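Local coordinates for protein allantoicase (PDB 1O59) that hydrolyses allantoate to (S)-ureidoglycolate and urea, a step of allantoin degradation that lets yeast use purines as secondary nitrogen sources, at residues Ile207-Ala211 against Gln263-Glu267; Val291-Lys296 against Thr308-Leu312. The contacts are given in a common frame with arbitrary orientation. Numbering follows the deposited sequence.

Contact 1 of 2, residues Ile207-Ala211 against Gln263-Glu267; sequences IIDLA and QLGRE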
loop_
_atom_site.group_PDB
_atom_site.type_symbol
_atom_site.label_atom_id
_atom_site.label_comp_id
_atom_site.label_asym_id
_atom_site.label_seq_id
_atom_site.Cartn_x
_atom_site.Cartn_y
_atom_site.Cartn_z
ATOM N N ILE A 207 24.316 -0.170 3.387
ATOM C CA ILE A 207 23.365 0.753 2.783
ATOM C C ILE A 207 22.085 0.086 2.296
ATOM O O ILE A 207 22.099 -1.019 1.773
ATOM C CB ILE A 207 23.992 1.648 1.647
ATOM C CG1 ILE A 207 24.335 0.836 0.384
ATOM C CG2 ILE A 207 25.226 2.406 2.148
ATOM C CD1 ILE A 207 23.987 1.603 -0.951
ATOM N N ILE A 208 20.984 0.802 2.496
ATOM C CA ILE A 208 19.663 0.357 2.123
ATOM C C ILE A 208 18.933 1.497 1.413
ATOM O O ILE A 208 19.382 2.652 1.414
ATOM C CB ILE A 208 18.859 -0.113 3.396
ATOM C CG1 ILE A 208 18.699 1.021 4.426
ATOM C CG2 ILE A 208 19.554 -1.295 4.079
ATOM C CD1 ILE A 208 17.624 0.772 5.437
ATOM N N ASP A 209 17.806 1.160 0.810
ATOM C CA ASP A 209 16.900 2.172 0.313
ATOM C C ASP A 209 15.987 2.614 1.467
ATOM O O ASP A 209 15.002 1.957 1.812
ATOM C CB ASP A 209 16.088 1.659 -0.886
ATOM C CG ASP A 209 15.259 2.743 -1.535
ATOM O OD1 ASP A 209 15.172 3.866 -0.989
ATOM O OD2 ASP A 209 14.634 2.552 -2.590
ATOM N N LEU A 210 16.337 3.754 2.043
ATOM C CA LEU A 210 15.638 4.292 3.184
ATOM C C LEU A 210 14.223 4.669 2.825
ATOM O O LEU A 210 13.386 4.789 3.706
ATOM C CB LEU A 210 16.370 5.529 3.728
ATOM C CG LEU A 210 17.786 5.246 4.234
ATOM C CD1 LEU A 210 18.534 6.528 4.471
ATOM C CD2 LEU A 210 17.759 4.372 5.496
ATOM N N ALA A 211 13.964 4.853 1.534
ATOM C CA ALA A 211 12.638 5.228 1.049
ATOM C C ALA A 211 11.801 4.058 0.533
ATOM O O ALA A 211 10.669 4.248 0.073
ATOM C CB ALA A 211 12.794 6.262 -0.032
ATOM N N GLN A 263 8.061 9.769 4.588
ATOM C CA GLN A 263 8.768 9.378 5.783
ATOM C C GLN A 263 9.634 8.176 5.450
ATOM O O GLN A 263 9.138 7.159 4.970
ATOM C CB GLN A 263 7.813 9.015 6.909
ATOM C CG GLN A 263 8.529 8.744 8.222
ATOM C CD GLN A 263 7.647 8.883 9.433
ATOM O OE1 GLN A 263 6.815 9.750 9.496
ATOM N NE2 GLN A 263 7.853 8.046 10.399
ATOM N N LEU A 264 10.929 8.324 5.704
ATOM C CA LEU A 264 11.909 7.277 5.513
ATOM C C LEU A 264 11.721 6.190 6.554
ATOM O O LEU A 264 11.150 6.425 7.625
ATOM C CB LEU A 264 13.322 7.849 5.636
ATOM C CG LEU A 264 13.729 8.989 4.680
ATOM C CD1 LEU A 264 15.202 9.427 4.924
ATOM C CD2 LEU A 264 13.512 8.591 3.219
ATOM N N GLY A 265 12.214 4.993 6.238
ATOM C CA GLY A 265 12.057 3.837 7.108
ATOM C C GLY A 265 12.800 3.982 8.412
ATOM O O GLY A 265 12.494 3.291 9.378
ATOM N N ARG A 266 13.751 4.909 8.421
ATOM C CA ARG A 266 14.684 5.171 9.509
ATOM C C ARG A 266 15.122 6.634 9.362
ATOM O O ARG A 266 15.164 7.162 8.263
ATOM C CB ARG A 266 15.930 4.324 9.269
ATOM C CG ARG A 266 16.420 3.553 10.391
ATOM C CD ARG A 266 17.938 3.562 10.558
ATOM N NE ARG A 266 18.833 3.114 9.464
ATOM C CZ ARG A 266 19.039 1.845 9.068
ATOM N NH1 ARG A 266 18.315 0.828 9.535
ATOM N NH2 ARG A 266 19.960 1.609 8.143
ATOM N N GLU A 267 15.522 7.279 10.439
ATOM C CA GLU A 267 16.288 8.533 10.318
ATOM C C GLU A 267 17.679 8.222 9.719
ATOM O O GLU A 267 18.404 7.359 10.210
ATOM C CB GLU A 267 16.411 9.213 11.690
ATOM C CG GLU A 267 17.301 10.453 11.727
ATOM C CD GLU A 267 17.618 10.891 13.139
ATOM O OE1 GLU A 267 16.638 10.972 13.913
ATOM O OE2 GLU A 267 18.821 11.129 13.472
#
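Ile207 leads into the short strand 208-209, and its side chain packs on Trp353, away from the loop that follows strand 258-263. Ile208 is the first residue to meet that loop: its CD1 lies over one face of the Arg266 guanidinium, 3.7 Å from Arg266 NH2, so an aliphatic tip lies against one face of the charged group while Arg266 NE makes a salt bridge with the C-terminal carboxylate of Tyr355. At Asp209 the side chain turns back on its own chain in an Asx turn, with OD1 accepting from Ala211 N at 3.0 Å and also from Val352 N. The contact joins the two layers of the second β-sandwich domain: strand 208-209 pairs antiparallel with strand 346-354 in one sheet, whereas strand 258-263 belongs to the five-stranded sheet. Leu210 makes the main connection. Its carbonyl O accepts a nearly linear hydrogen bond from Gly265 N (2.8 Å, 172°), while its side chain sits between the loop residues, Leu210 CB 4.2 Å from Leu264 CD2 and Leu210 CD2 4.2 Å from Arg266 CB. Finally, the methyl CB of Ala211 rests 4.1 Å from Leu264 CD2.

Contact 2 of 2, residues Val291-Lys296 against Thr308-Leu312; sequences VEGCLK and TWVEL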
loop_
_atom_site.group_PDB
_atom_site.type_symbol
_atom_site.label_atom_id
_atom_site.label_comp_id
_atom_site.label_asym_id
_atom_site.label_seq_id
_atom_site.Cartn_x
_atom_site.Cartn_y
_atom_site.Cartn_z
ATOM N N VAL A 291 14.686 17.616 -4.562
ATOM C CA VAL A 291 14.439 16.761 -3.436
ATOM C C VAL A 291 14.977 17.479 -2.202
ATOM O O VAL A 291 16.126 17.897 -2.198
ATOM C CB VAL A 291 15.139 15.403 -3.580
ATOM C CG1 VAL A 291 14.781 14.498 -2.400
ATOM C CG2 VAL A 291 14.785 14.742 -4.922
ATOM N N GLU A 292 14.133 17.657 -1.185
ATOM C CA GLU A 292 14.564 18.175 0.109
ATOM C C GLU A 292 14.426 17.103 1.139
ATOM O O GLU A 292 13.635 16.170 0.966
ATOM C CB GLU A 292 13.699 19.337 0.551
ATOM C CG GLU A 292 13.752 20.515 -0.408
ATOM C CD GLU A 292 12.375 20.862 -0.917
ATOM O OE1 GLU A 292 11.822 21.829 -0.306
ATOM O OE2 GLU A 292 11.863 20.129 -1.868
ATOM N N GLY A 293 15.204 17.259 2.203
ATOM C CA GLY A 293 15.103 16.453 3.391
ATOM C C GLY A 293 14.789 17.304 4.602
ATOM O O GLY A 293 15.006 18.513 4.613
ATOM N N CYS A 294 14.260 16.682 5.636
ATOM C CA CYS A 294 14.113 17.390 6.876
ATOM C C CYS A 294 14.089 16.456 8.069
ATOM O O CYS A 294 13.793 15.283 7.925
ATOM C CB CYS A 294 12.863 18.255 6.823
ATOM S SG CYS A 294 11.548 17.730 7.899
ATOM N N LEU A 295 14.401 16.992 9.240
ATOM C CA LEU A 295 14.383 16.217 10.476
ATOM C C LEU A 295 13.201 16.633 11.374
ATOM O O LEU A 295 13.177 17.774 11.878
ATOM C CB LEU A 295 15.711 16.413 11.200
ATOM C CG LEU A 295 15.905 15.706 12.546
ATOM C CD1 LEU A 295 15.628 14.198 12.463
ATOM C CD2 LEU A 295 17.309 15.974 13.026
ATOM N N LYS A 296 12.231 15.719 11.560
ATOM C CA LYS A 296 11.004 15.977 12.373
ATOM C C LYS A 296 11.166 15.421 13.778
ATOM O O LYS A 296 11.977 14.529 14.005
ATOM C CB LYS A 296 9.732 15.364 11.713
ATOM C CG LYS A 296 8.612 16.369 11.150
ATOM C CD LYS A 296 8.603 16.618 9.576
ATOM C CE LYS A 296 7.203 16.347 8.876
ATOM N NZ LYS A 296 6.904 17.068 7.575
ATOM N N THR A 308 11.158 22.112 8.746
ATOM C CA THR A 308 12.464 22.736 8.457
ATOM C C THR A 308 13.283 22.034 7.322
ATOM O O THR A 308 14.178 21.202 7.572
ATOM C CB THR A 308 13.260 22.786 9.732
ATOM O OG1 THR A 308 14.531 23.405 9.469
ATOM C CG2 THR A 308 13.534 21.314 10.281
ATOM N N TRP A 309 12.978 22.415 6.083
ATOM C CA TRP A 309 13.448 21.690 4.912
ATOM C C TRP A 309 14.727 22.240 4.316
ATOM O O TRP A 309 14.832 23.429 4.072
ATOM C CB TRP A 309 12.366 21.697 3.839
ATOM C CG TRP A 309 11.167 20.848 4.205
ATOM C CD1 TRP A 309 10.030 21.273 4.807
ATOM C CD2 TRP A 309 11.003 19.440 3.994
ATOM N NE1 TRP A 309 9.162 20.227 4.980
ATOM C CE2 TRP A 309 9.733 19.087 4.492
ATOM C CE3 TRP A 309 11.805 18.439 3.441
ATOM C CZ2 TRP A 309 9.244 17.796 4.451
ATOM C CZ3 TRP A 309 11.316 17.140 3.408
ATOM C CH2 TRP A 309 10.042 16.836 3.897
ATOM N N VAL A 310 15.676 21.345 4.065
ATOM C CA VAL A 310 16.979 21.658 3.482
ATOM C C VAL A 310 17.131 20.922 2.160
ATOM O O VAL A 310 16.552 19.873 1.973
ATOM C CB VAL A 310 18.157 21.252 4.440
ATOM C CG1 VAL A 310 17.987 21.902 5.787
ATOM C CG2 VAL A 310 18.271 19.723 4.620
ATOM N N GLU A 311 17.927 21.467 1.253
ATOM C CA GLU A 311 18.048 20.901 -0.079
ATOM C C GLU A 311 18.925 19.660 -0.106
ATOM O O GLU A 311 19.999 19.667 0.482
ATOM C CB GLU A 311 18.656 21.935 -1.010
ATOM C CG GLU A 311 19.074 21.412 -2.384
ATOM C CD GLU A 311 19.506 22.553 -3.293
ATOM O OE1 GLU A 311 18.614 23.194 -3.909
ATOM O OE2 GLU A 311 20.725 22.825 -3.373
ATOM N N LEU A 312 18.470 18.614 -0.806
ATOM C CA LEU A 312 19.308 17.442 -1.111
ATOM C C LEU A 312 19.619 17.389 -2.596
ATOM O O LEU A 312 20.755 17.181 -2.976
ATOM C CB LEU A 312 18.626 16.135 -0.691
ATOM C CG LEU A 312 18.249 15.974 0.776
ATOM C CD1 LEU A 312 17.361 14.779 0.918
ATOM C CD2 LEU A 312 19.478 15.863 1.621
HETATM O O HOH W 1 16.228 19.240 9.145
#
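Strands 288-294 and 309-317 form an antiparallel β pair at one margin of the five-stranded sheet in the second repeat's β-sandwich, where 309-317 is an outermost strand. Gly293 and Val310 are a hydrogen-bonded pair: Gly293 N donates to Val310 O and Val310 N to Gly293 O, both at 3.0 Å. A third backbone bond, Leu312 N to Val291 O at 2.8 Å, continues the pairing toward the corner that the chain turns at Leu312. Beyond the Gly293-Val310 pair, a water links the segments: it accepts from Leu295 N (2.9 Å) and donates to Thr308 O (3.2 Å), bridging the two backbones. On the other side of strand 288-294, Cys294 O and Lys296 N are bound by Ser335 OG, and the Glu292 backbone bonds to Lys338 of strand 336-342. The Glu292 carboxylate has weak partners there, Lys338 NZ and Thr340 OG1. Gly293 has no side chain, and Leu312 CD1 uses the room, approaching to 3.5 Å from Gly293 N; a CB placed ideally here would clash with it. One face of the Trp309 indole is met by Cys294; Lys338 also makes a cation-pi contact with the ring. Cys294 CB stands 3.7 Å from the centroid of the Trp309 six-membered ring in a CH-pi contact, and Cys294 SG lies 4.1 Å from that centroid, 10° off the ring normal.

Both contacts lie in the second β-sandwich domain and are only partly buried, their centres about 14 Å apart. Contact 1 crosses between sheets, tying a short strand of the six-stranded sheet to a loop leaving the five-stranded one; contact 2 stays within the latter, at its edge, and its centre lies farther from the chain centre, at about 24 Å against about 17 Å for that of contact 1. Contact 1 has a single backbone hydrogen bond between its segments amid leucine packing and an aliphatic contact on a guanidinium face, whereas contact 2 has three such bonds, a bridging water and aromatic–sulfur chemistry, and buries 515 Å² rather than 279 Å². They touch where Glu267 OE1 packs 3.7 Å from Leu295 CD1.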